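Local coordinates for protein 2,3-dihydroxy-2,3-dihydrophenylpropionate dehydrogenase (Pseudomonas sp. MC1, PDB 5XTF) that oxidises the cis-dihydrodiol of naphthalene to 1,2-dihydroxynaphthalene with NAD+ as the hydride acceptor, as a tetrameric short-chain dehydrogenase/reductase, at residues L98-A103 and S153-A158. Sequence-based numbering, arbitrary orientation.
Sequences LDCFIA and SVVMTA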
loop_
_atom_site.group_PDB
_atom_site.type_symbol
_atom_site.label_atom_id
_atom_site.label_comp_id
_atom_site.label_asym_id
_atom_site.label_seq_id
_atom_site.Cartn_x
_atom_site.Cartn_y
_atom_site.Cartn_z
ATOM N N LEU B 98 -0.860 -3.655 33.714
ATOM C CA LEU B 98 -1.343 -2.908 32.559
ATOM C C LEU B 98 -1.460 -3.880 31.396
ATOM O O LEU B 98 -0.482 -4.553 31.059
ATOM C CB LEU B 98 -0.406 -1.747 32.210
ATOM C CG LEU B 98 -0.747 -0.948 30.940
ATOM C CD1 LEU B 98 -2.044 -0.143 31.102
ATOM C CD2 LEU B 98 0.376 -0.030 30.582
ATOM N N ASP B 99 -2.647 -3.965 30.788
ATOM C CA ASP B 99 -2.834 -4.865 29.653
ATOM C C ASP B 99 -2.739 -4.183 28.293
ATOM O O ASP B 99 -2.297 -4.815 27.334
ATOM C CB ASP B 99 -4.184 -5.587 29.744
ATOM C CG ASP B 99 -4.294 -6.452 30.983
ATOM O OD1 ASP B 99 -3.743 -7.576 30.968
ATOM O OD2 ASP B 99 -4.927 -6.005 31.974
ATOM N N CYS B 100 -3.156 -2.928 28.167
ATOM C CA CYS B 100 -3.200 -2.279 26.867
ATOM C C CYS B 100 -2.834 -0.817 27.032
ATOM O O CYS B 100 -3.266 -0.172 27.989
ATOM C CB CYS B 100 -4.592 -2.406 26.227
ATOM S SG CYS B 100 -4.710 -1.732 24.522
ATOM N N PHE B 101 -2.012 -0.308 26.128
ATOM C CA PHE B 101 -1.690 1.112 26.076
ATOM C C PHE B 101 -2.187 1.672 24.750
ATOM O O PHE B 101 -1.830 1.155 23.681
ATOM C CB PHE B 101 -0.187 1.369 26.223
ATOM C CG PHE B 101 0.181 2.827 26.093
ATOM C CD1 PHE B 101 -0.133 3.721 27.103
ATOM C CD2 PHE B 101 0.822 3.308 24.967
ATOM C CE1 PHE B 101 0.185 5.063 27.000
ATOM C CE2 PHE B 101 1.146 4.658 24.862
ATOM C CZ PHE B 101 0.824 5.528 25.881
ATOM N N ILE B 102 -3.010 2.717 24.822
ATOM C CA ILE B 102 -3.582 3.372 23.654
ATOM C C ILE B 102 -2.962 4.753 23.564
ATOM O O ILE B 102 -3.249 5.627 24.392
ATOM C CB ILE B 102 -5.108 3.472 23.724
ATOM C CG1 ILE B 102 -5.736 2.083 23.837
ATOM C CG2 ILE B 102 -5.640 4.225 22.517
ATOM C CD1 ILE B 102 -7.246 2.104 23.801
ATOM N N ALA B 103 -2.104 4.945 22.567
ATOM C CA ALA B 103 -1.479 6.234 22.318
ATOM C C ALA B 103 -2.348 6.953 21.301
ATOM O O ALA B 103 -2.445 6.521 20.148
ATOM C CB ALA B 103 -0.052 6.050 21.816
ATOM N N SER B 153 -0.907 -5.386 24.707
ATOM C CA SER B 153 -0.889 -4.807 23.372
ATOM C C SER B 153 -0.757 -3.287 23.422
ATOM O O SER B 153 -0.871 -2.650 24.474
ATOM C CB SER B 153 -2.141 -5.218 22.574
ATOM O OG SER B 153 -3.310 -4.617 23.085
ATOM N N VAL B 154 -0.489 -2.720 22.242
ATOM C CA VAL B 154 -0.491 -1.286 21.997
ATOM C C VAL B 154 -1.471 -0.997 20.872
ATOM O O VAL B 154 -1.540 -1.750 19.895
ATOM C CB VAL B 154 0.916 -0.777 21.630
ATOM C CG1 VAL B 154 0.877 0.697 21.336
ATOM C CG2 VAL B 154 1.867 -1.066 22.745
ATOM N N VAL B 155 -2.228 0.089 21.001
ATOM C CA VAL B 155 -3.030 0.617 19.902
ATOM C C VAL B 155 -2.681 2.080 19.755
ATOM O O VAL B 155 -2.750 2.833 20.733
ATOM C CB VAL B 155 -4.543 0.462 20.118
ATOM C CG1 VAL B 155 -5.280 0.814 18.829
ATOM C CG2 VAL B 155 -4.881 -0.943 20.576
ATOM N N MET B 156 -2.288 2.480 18.548
ATOM C CA MET B 156 -2.029 3.868 18.228
ATOM C C MET B 156 -3.155 4.417 17.369
ATOM O O MET B 156 -3.751 3.704 16.553
ATOM C CB MET B 156 -0.701 4.034 17.489
ATOM C CG MET B 156 0.531 3.801 18.352
ATOM S SD MET B 156 2.046 3.707 17.372
ATOM C CE MET B 156 2.200 1.951 17.093
ATOM N N THR B 157 -3.448 5.688 17.560
ATOM C CA THR B 157 -4.336 6.398 16.657
ATOM C C THR B 157 -3.500 6.924 15.489
ATOM O O THR B 157 -2.603 7.760 15.673
ATOM C CB THR B 157 -5.060 7.529 17.392
ATOM O OG1 THR B 157 -5.935 6.983 18.394
ATOM C CG2 THR B 157 -5.861 8.380 16.426
ATOM N N ALA B 158 -3.756 6.388 14.299
ATOM C CA ALA B 158 -3.205 6.923 13.064
ATOM C C ALA B 158 -4.194 7.948 12.531
ATOM O O ALA B 158 -4.652 8.800 13.297
ATOM C CB ALA B 158 -2.938 5.802 12.058
#
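Phe101 and Ala103 face Ser153, Val155 and Thr157 with their backbone N-H and C=O groups, and five hydrogen bonds join strands 100-103 and 153-157 in parallel, their directions 13° apart. Asp99 O accepts from Ser153 N at 3.0 Å; Phe101 then donates to Ser153 O and accepts from Val155 N, and Ala103 does the same between Val155 O and Thr157 N. Four of the five acceptor oxygens, all but Asp99 O, also take a CA-H contact. Val155 O receives both Ala103 N, through the most bent of the five bonds (141° at the hydrogen), and Ile102 CA at 3.1 Å. On one face of the sheet lie Cys100, Ile102, Ser153 and Val155. Cys100 SG, anti to its backbone N (chi1 -175°), extends across to stand 3.5 Å from Ser153 OG. The same sulfur lies 4.0 Å from Val155 CG2. Ile102 CG1 packs 4.2 Å from Val155 CB. The other face carries Phe101, Val154, Ala103 and Met156. Val154 CG1 meets the Phe101 ring loosely at its edge, 4.5 Å from CD2, and the methyl of Ala103 touches Met156 CG at 4.2 Å. Helix 248-254 covers the Cys100 face, and helices 118-150 and 170-190 the Met156 face. Asp99 OD1 forms a salt bridge with Arg256, and Thr157 OG1 is hydrogen-bonded to Tyr250 OH and to OD1 of Asn104, which with nearby Lys176 binds NAD+, placing the C-terminal strand ends beside the cofactor site. Helix 118-150 links these adjacent central strands in a beta-alpha-beta crossover of the SDR Rossmann fold.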